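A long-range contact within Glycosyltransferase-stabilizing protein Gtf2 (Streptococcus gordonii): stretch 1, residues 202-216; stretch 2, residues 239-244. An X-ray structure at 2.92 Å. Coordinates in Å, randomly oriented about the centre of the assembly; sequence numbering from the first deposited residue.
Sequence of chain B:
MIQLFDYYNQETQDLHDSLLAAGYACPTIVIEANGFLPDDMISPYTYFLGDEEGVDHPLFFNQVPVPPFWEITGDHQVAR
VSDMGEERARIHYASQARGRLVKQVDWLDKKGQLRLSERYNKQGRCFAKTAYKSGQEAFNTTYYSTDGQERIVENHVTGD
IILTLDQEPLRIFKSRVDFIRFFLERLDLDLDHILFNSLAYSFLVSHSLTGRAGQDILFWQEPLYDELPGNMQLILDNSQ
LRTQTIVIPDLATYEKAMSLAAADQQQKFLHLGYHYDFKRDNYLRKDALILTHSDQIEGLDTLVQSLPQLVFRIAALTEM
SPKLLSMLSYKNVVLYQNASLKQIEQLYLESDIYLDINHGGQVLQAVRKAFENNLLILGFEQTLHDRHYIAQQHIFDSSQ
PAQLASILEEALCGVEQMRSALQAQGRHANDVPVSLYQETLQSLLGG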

# COMPACT_ATOMS: atom_id res chain seq x y z
N SER B 202 3.42 -38.92 -19.24
CA SER B 202 3.36 -40.35 -18.93
C SER B 202 3.29 -41.20 -20.18
O SER B 202 3.61 -42.40 -20.15
N PHE B 203 2.74 -40.64 -21.26
CA PHE B 203 2.83 -41.35 -22.51
C PHE B 203 4.18 -41.09 -23.17
O PHE B 203 4.91 -42.03 -23.53
N LEU B 204 4.56 -39.82 -23.29
CA LEU B 204 5.79 -39.48 -23.99
C LEU B 204 7.02 -40.14 -23.38
O LEU B 204 8.05 -40.27 -24.06
N VAL B 205 6.97 -40.59 -22.13
CA VAL B 205 8.04 -41.44 -21.63
C VAL B 205 8.05 -42.77 -22.39
O VAL B 205 9.10 -43.35 -22.68
N SER B 206 6.86 -43.29 -22.71
CA SER B 206 6.80 -44.56 -23.42
C SER B 206 7.15 -44.37 -24.89
O SER B 206 7.99 -45.09 -25.42
N HIS B 207 6.53 -43.38 -25.54
CA HIS B 207 6.80 -43.13 -26.96
C HIS B 207 8.29 -42.93 -27.24
O HIS B 207 8.75 -43.23 -28.34
N SER B 208 9.04 -42.43 -26.26
CA SER B 208 10.46 -42.15 -26.42
C SER B 208 11.36 -43.31 -25.98
O SER B 208 12.58 -43.19 -26.09
N LEU B 209 10.79 -44.39 -25.46
CA LEU B 209 11.55 -45.57 -25.08
C LEU B 209 11.52 -46.69 -26.12
O LEU B 209 11.97 -47.80 -25.83
N THR B 210 10.97 -46.44 -27.32
CA THR B 210 10.81 -47.48 -28.33
C THR B 210 12.10 -48.27 -28.56
O THR B 210 12.04 -49.47 -28.86
N GLY B 211 13.26 -47.63 -28.43
CA GLY B 211 14.52 -48.34 -28.59
C GLY B 211 14.64 -49.55 -27.69
O GLY B 211 15.15 -50.59 -28.09
N ARG B 212 14.18 -49.41 -26.45
CA ARG B 212 14.14 -50.53 -25.51
C ARG B 212 12.89 -51.39 -25.74
O ARG B 212 11.87 -50.91 -26.24
N ALA B 213 12.99 -52.67 -25.38
CA ALA B 213 11.96 -53.66 -25.66
C ALA B 213 11.05 -53.87 -24.46
O ALA B 213 11.52 -54.09 -23.34
N GLY B 214 9.75 -53.81 -24.72
CA GLY B 214 8.71 -54.05 -23.74
C GLY B 214 7.43 -53.48 -24.30
O GLY B 214 7.44 -52.71 -25.27
N GLN B 215 6.31 -53.85 -23.70
CA GLN B 215 5.07 -53.25 -24.16
C GLN B 215 4.23 -52.76 -23.00
O GLN B 215 4.15 -53.39 -21.94
N ASP B 216 3.60 -51.62 -23.23
CA ASP B 216 2.97 -50.81 -22.21
C ASP B 216 1.50 -50.64 -22.55
O ASP B 216 1.09 -50.76 -23.71
N SER B 239 2.97 -49.01 -35.65
CA SER B 239 3.01 -50.38 -35.15
C SER B 239 4.20 -50.70 -34.25
O SER B 239 4.22 -51.78 -33.65
N GLN B 240 5.19 -49.81 -34.15
CA GLN B 240 6.41 -50.12 -33.42
C GLN B 240 6.42 -49.62 -31.98
O GLN B 240 7.33 -50.00 -31.22
N LEU B 241 5.46 -48.79 -31.58
CA LEU B 241 5.56 -48.13 -30.28
C LEU B 241 5.38 -49.13 -29.15
O LEU B 241 4.73 -50.16 -29.30
N ARG B 242 5.98 -48.82 -28.00
CA ARG B 242 5.93 -49.74 -26.87
C ARG B 242 4.50 -50.00 -26.42
O ARG B 242 4.19 -51.10 -25.97
N THR B 243 3.61 -49.03 -26.57
CA THR B 243 2.21 -49.18 -26.19
C THR B 243 1.39 -49.43 -27.45
O THR B 243 1.30 -48.56 -28.32
N GLN B 244 0.89 -50.66 -27.59
CA GLN B 244 -0.09 -51.02 -28.61
C GLN B 244 -1.51 -51.22 -28.06
O GLN B 244 -2.39 -51.68 -28.80

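Stretch 2 runs past the end of the helix in stretch 1 and the loop that follows it, and Arg-242 contributes the largest share of the buried surface. Ser-239, at the start, stays out of reach. Gln-240 is exposed: its side chain leaves sideways with chi1 in m, and its main contribution is its backbone, where O lies 3.4 Å from Thr-210 CG2.

Leu-241 also leaves the backbone sideways, but its m,t rotamer brings the end of the side chain nearer to stretch 1. Its CD2 lies 3.8 Å from His-207 CD2 and 3.6 Å from Thr-210 OG1. A branched aliphatic tip suits this spot because it can fill the space beside an imidazole and a small threonine without asking for a polar partner. The Thr-210 hydroxyl, with chi1 in m, is already engaged, donating to His-207 O at 3.1 Å.

Arg-242 joins a long aliphatic stem to a charged end, and both halves are used. With chi1 m, chi2 t and chi3 p, its CD passes 3.6 Å from Leu-209 CB, while CG is 3.5 Å from Gly-214 O. That same carbonyl lies over one face of the guanidinium. At the edge of the group, Asp-216 receives two hydrogen bonds, from Arg-242 NH2 to OD1 and from Arg-242 NE to OD2, each 2.6 Å. This paired salt bridge matches two donors to the two carboxylate oxygens, neutralizing a charge that would be costly to bury. Asp-216, with chi1 in m, has its end nearer to stretch 2 than its first bond would suggest, and Ser-206 OG, whose chi1 is t, donates to Asp-216 OD2 in a very short 2.5 Å bond. The backbone reinforces the pairing, for Asp-216 N donates to Arg-242 O at 2.9 Å. Gly-214 suits its position, since a CB there would fall about 3.2 Å from Arg-242 NH2. Less favourably, Arg-212 NE comes within 3.6 Å of Arg-242 NH1, placing like charges together; Arg-212 NE donates instead to Ala-213 O at 2.7 Å.

Thr-243, buried with chi1 in p, puts its CB on the same side as that of Asp-216. Thr-243 CG2 lies unusually close, 3.3 Å from Asp-216 CB and 2.9 Å from Ser-206 OG, tight even for packed atoms, and Thr-243 OG1 lies 4.3 Å from Phe-203 CE1. A compact threonine suits so crowded a site, where its methyl lies against Asp-216 and Ser-206. Phe-203, with chi1 in t, starts sideways but brings the end of its ring nearer.

Gln-244 closes the contact: its side chain, with chi1 and chi2 both m, leads away from stretch 1, its OE1 satisfied elsewhere in the structure.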

# COMPACT_ATOMS: atom_id res chain seq x y z
CB SER B 202 2.14 -40.67 -18.07
OG SER B 202 1.00 -40.76 -18.92
CB PHE B 203 1.66 -40.96 -23.41
CG PHE B 203 1.87 -41.35 -24.82
CD1 PHE B 203 2.55 -42.52 -25.17
CD2 PHE B 203 1.42 -40.53 -25.80
CE1 PHE B 203 2.75 -42.83 -26.49
CE2 PHE B 203 1.62 -40.84 -27.07
CZ PHE B 203 2.27 -41.98 -27.44
CB LEU B 204 5.97 -37.97 -24.05
CG LEU B 204 4.78 -37.17 -24.58
CD1 LEU B 204 4.78 -35.78 -23.99
CD2 LEU B 204 4.79 -37.09 -26.10
CB VAL B 205 7.91 -41.66 -20.12
CG1 VAL B 205 8.21 -40.34 -19.35
CG2 VAL B 205 6.55 -42.22 -19.85
CB SER B 206 5.42 -45.21 -23.28
OG SER B 206 5.49 -46.54 -23.77
CB HIS B 207 6.01 -41.90 -27.44
CG HIS B 207 6.52 -41.31 -28.71
ND1 HIS B 207 7.62 -40.48 -28.76
CD2 HIS B 207 6.08 -41.43 -29.99
CE1 HIS B 207 7.84 -40.12 -30.01
NE2 HIS B 207 6.92 -40.68 -30.78
CB SER B 208 10.83 -40.88 -25.65
OG SER B 208 10.28 -40.90 -24.35
CB LEU B 209 11.07 -46.09 -23.72
CG LEU B 209 12.03 -45.72 -22.59
CD1 LEU B 209 11.47 -46.10 -21.23
CD2 LEU B 209 13.39 -46.37 -22.80
CB THR B 210 10.34 -46.88 -29.65
OG1 THR B 210 9.17 -46.08 -29.42
CG2 THR B 210 10.01 -47.97 -30.67
CB ARG B 212 14.19 -50.00 -24.08
CG ARG B 212 14.29 -51.07 -23.01
CD ARG B 212 12.93 -51.35 -22.42
NE ARG B 212 12.92 -52.59 -21.66
CZ ARG B 212 13.53 -52.76 -20.49
NH1 ARG B 212 13.46 -53.92 -19.86
NH2 ARG B 212 14.21 -51.75 -19.95
CB ALA B 213 12.58 -54.99 -26.09
CB GLN B 215 4.24 -54.17 -25.07
CG GLN B 215 3.54 -55.31 -24.41
CD GLN B 215 4.28 -56.61 -24.61
OE1 GLN B 215 5.51 -56.65 -24.51
NE2 GLN B 215 3.55 -57.67 -24.92
CB ASP B 216 3.67 -49.45 -22.12
CG ASP B 216 5.18 -49.57 -22.13
OD1 ASP B 216 5.70 -50.45 -21.43
OD2 ASP B 216 5.84 -48.78 -22.83
CB SER B 239 2.99 -51.37 -36.32
OG SER B 239 4.31 -51.68 -36.72
CB GLN B 240 7.63 -49.54 -34.15
CG GLN B 240 8.15 -50.37 -35.31
CD GLN B 240 8.67 -49.51 -36.43
OE1 GLN B 240 9.68 -48.84 -36.28
NE2 GLN B 240 7.98 -49.53 -37.56
CB LEU B 241 4.53 -47.01 -30.17
CG LEU B 241 4.73 -45.82 -31.12
CD1 LEU B 241 3.57 -44.84 -31.01
CD2 LEU B 241 6.05 -45.12 -30.84
CB ARG B 242 6.75 -49.20 -25.70
CG ARG B 242 8.25 -49.35 -25.87
CD ARG B 242 8.97 -48.87 -24.63
NE ARG B 242 8.34 -49.37 -23.42
CZ ARG B 242 8.97 -50.07 -22.48
NH1 ARG B 242 10.25 -50.34 -22.61
NH2 ARG B 242 8.31 -50.48 -21.40
CB THR B 243 1.73 -47.95 -25.43
OG1 THR B 243 1.37 -46.91 -26.35
CG2 THR B 243 2.84 -47.46 -24.57
CB GLN B 244 0.38 -52.26 -29.37
CG GLN B 244 1.48 -51.93 -30.37
CD GLN B 244 0.92 -51.44 -31.70
OE1 GLN B 244 -0.07 -51.96 -32.19
NE2 GLN B 244 1.55 -50.41 -32.26